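Local coordinates for phosphoprotein (Lettuce necrotic yellows virus, PDB 3T4R), which probably acts as a non-catalytic polymerase cofactor, holding the viral RNA polymerase on its nucleoprotein-RNA template and chaperoning soluble nucleoprotein, and is represented here by its C-terminal domain, at residues 48-51 with 52-55. Sequence-based numbering, arbitrary orientation.
Sequences PELK and EKIQ
Glu49 and Glu52 meet at the N-terminus of helix 50-72, the long final helix of this small all-helical C-terminal domain, with Glu49 at the N-cap position. Three backbone i to i+4 bonds hold the first turns of the helix. Lys53 N donates to Glu49 O at 3.2 Å, the longest of the three; this donor lies above the carbonyl plane. Ile54 N binds Leu50 O at 2.9 Å and Gln55 N binds Lys51 O at 3.0 Å, both nearly straight. The carboxylate of Glu49 folds back over the helix start because its chain turns nearly eclipsed about the CB-CG bond (chi2 22°). This puts Glu49 OE1 2.8 Å from Glu52 N, where the amide end of the helix would probably favour a negative charge. The same Glu49 OE1 lies 3.3 Å from Glu52 OE2. The two carboxylates are turned 63° against each other, and their like charges probably repel.

Lys51 and Gln55 extend from neighbouring turns, and the nitrogens at both tips find partners in the loop after helix 4-14. Lys51 NZ forms a salt bridge with Asp16 OD2, while Gln55 NE2 donates to the carbonyl oxygen of Leu15. Both residues therefore tie the start of the last helix to the loop that follows the first. Between the two side chains the aliphatic Lys51 chain passes the Gln55 amide, with Lys51 CE 3.8 Å from Gln55 NE2.

On the apolar side, Ile54 is buried and packs against Ile38 and Met41 of helix 36-41. Leu50 sends its CG anti to the backbone N (chi1 -173°). Its branch point thereby rests against the end of the isoleucine chain, with Leu50 CG 3.7 Å from Ile54 CD1.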
ATOM      1  N   PRO A  48      -9.745  -3.118  13.327  1.00108.66           N
ATOM      2  CA  PRO A  48     -11.024  -2.505  13.467  1.00116.78           C
ATOM      3  C   PRO A  48     -11.717  -2.508  12.103  1.00113.15           C
ATOM      4  O   PRO A  48     -12.082  -3.580  11.562  1.00114.51           O
ATOM      5  CB  PRO A  48     -10.609  -1.035  13.849  1.00114.49           C
ATOM      6  CG  PRO A  48      -8.975  -1.184  14.279  1.00108.57           C
ATOM      7  CD  PRO A  48      -9.002  -2.736  14.561  1.00112.80           C
ATOM      8  N   GLU A  49     -11.914  -1.288  11.601  1.00110.61           N
ATOM      9  CA  GLU A  49     -11.984  -1.009  10.192  1.00103.97           C
ATOM     10  C   GLU A  49     -11.041   0.123   9.952  1.00 92.85           C
ATOM     11  O   GLU A  49     -11.321   1.048   9.160  1.00 88.93           O
ATOM     12  CB  GLU A  49     -13.416  -0.733   9.723  1.00110.55           C
ATOM     13  CG  GLU A  49     -13.620  -1.461   8.382  1.00106.62           C
ATOM     14  CD  GLU A  49     -12.581  -2.686   8.168  1.00100.18           C
ATOM     15  OE1 GLU A  49     -12.126  -2.941   6.887  1.00 93.04           O
ATOM     16  OE2 GLU A  49     -12.364  -3.421   9.220  1.00105.16           O
ATOM     17  N   LEU A  50      -9.933   0.019  10.700  1.00 87.87           N
ATOM     18  CA  LEU A  50      -8.697   0.674  10.431  1.00 77.14           C
ATOM     19  C   LEU A  50      -8.311   0.105   9.091  1.00 68.08           C
ATOM     20  O   LEU A  50      -7.757   0.807   8.225  1.00 63.25           O
ATOM     21  CB  LEU A  50      -7.698   0.301  11.532  1.00 78.66           C
ATOM     22  CG  LEU A  50      -6.364   1.035  11.505  1.00 72.36           C
ATOM     23  CD1 LEU A  50      -6.552   2.553  11.407  1.00 72.36           C
ATOM     24  CD2 LEU A  50      -5.617   0.655  12.782  1.00 75.59           C
ATOM     25  N   LYS A  51      -8.613  -1.187   8.936  1.00 67.55           N
ATOM     26  CA  LYS A  51      -8.385  -1.911   7.711  1.00 61.08           C
ATOM     27  C   LYS A  51      -9.014  -1.152   6.531  1.00 57.44           C
ATOM     28  O   LYS A  51      -8.346  -0.808   5.567  1.00 50.41           O
ATOM     29  CB  LYS A  51      -8.951  -3.323   7.858  1.00 67.25           C
ATOM     30  CG  LYS A  51      -8.681  -4.278   6.709  1.00 64.87           C
ATOM     31  CD  LYS A  51      -8.893  -5.716   7.157  1.00 70.72           C
ATOM     32  CE  LYS A  51      -8.915  -6.591   5.938  1.00 72.83           C
ATOM     33  NZ  LYS A  51      -8.672  -8.043   6.255  1.00 80.64           N
ATOM     34  N   GLU A  52     -10.291  -0.851   6.608  1.00 61.80           N
ATOM     35  CA  GLU A  52     -10.909  -0.191   5.482  1.00 60.76           C
ATOM     36  C   GLU A  52     -10.324   1.186   5.288  1.00 55.64           C
ATOM     37  O   GLU A  52     -10.206   1.610   4.172  1.00 51.44           O
ATOM     38  CB  GLU A  52     -12.430  -0.071   5.637  1.00 70.45           C
ATOM     39  CG  GLU A  52     -13.208  -0.533   4.415  1.00 75.42           C
ATOM     40  CD  GLU A  52     -14.625  -1.059   4.760  1.00 91.54           C
ATOM     41  OE1 GLU A  52     -15.566  -0.229   4.713  1.00101.17           O
ATOM     42  OE2 GLU A  52     -14.834  -2.277   5.086  1.00 98.23           O
ATOM     43  N   LYS A  53     -10.000   1.880   6.378  1.00 58.38           N
ATOM     44  CA  LYS A  53      -9.388   3.224   6.335  1.00 57.68           C
ATOM     45  C   LYS A  53      -8.083   3.246   5.523  1.00 51.39           C
ATOM     46  O   LYS A  53      -7.942   3.990   4.552  1.00 49.41           O
ATOM     47  CB  LYS A  53      -9.129   3.755   7.751  1.00 62.87           C
ATOM     48  CG  LYS A  53      -9.044   5.346   7.877  1.00 68.49           C
ATOM     49  CD  LYS A  53      -8.389   5.739   9.212  1.00 73.98           C
ATOM     50  CE  LYS A  53      -7.112   6.615   9.054  1.00 73.60           C
ATOM     51  NZ  LYS A  53      -7.334   8.028   8.584  1.00 79.13           N
ATOM     52  N   ILE A  54      -7.159   2.386   5.915  1.00 49.49           N
ATOM     53  CA  ILE A  54      -5.883   2.262   5.286  1.00 45.51           C
ATOM     54  C   ILE A  54      -5.965   1.786   3.859  1.00 43.39           C
ATOM     55  O   ILE A  54      -5.230   2.322   3.017  1.00 44.08           O
ATOM     56  CB  ILE A  54      -5.005   1.319   6.078  1.00 44.74           C
ATOM     57  CG1 ILE A  54      -4.917   1.829   7.509  1.00 47.15           C
ATOM     58  CG2 ILE A  54      -3.604   1.209   5.436  1.00 40.24           C
ATOM     59  CD1 ILE A  54      -4.232   0.910   8.438  1.00 47.83           C
ATOM     60  N   GLN A  55      -6.802   0.786   3.589  1.00 43.10           N
ATOM     61  CA  GLN A  55      -7.050   0.301   2.231  1.00 42.15           C
ATOM     62  C   GLN A  55      -7.476   1.472   1.353  1.00 43.26           C
ATOM     63  O   GLN A  55      -6.977   1.600   0.235  1.00 42.54           O
ATOM     64  CB  GLN A  55      -8.192  -0.713   2.190  1.00 45.22           C
ATOM     65  CG  GLN A  55      -7.862  -2.097   2.666  1.00 47.12           C
ATOM     66  CD  GLN A  55      -9.090  -2.991   2.724  1.00 57.60           C
ATOM     67  OE1 GLN A  55     -10.239  -2.511   2.648  1.00 62.08           O
ATOM     68  NE2 GLN A  55      -8.874  -4.285   2.877  1.00 58.29           N
TER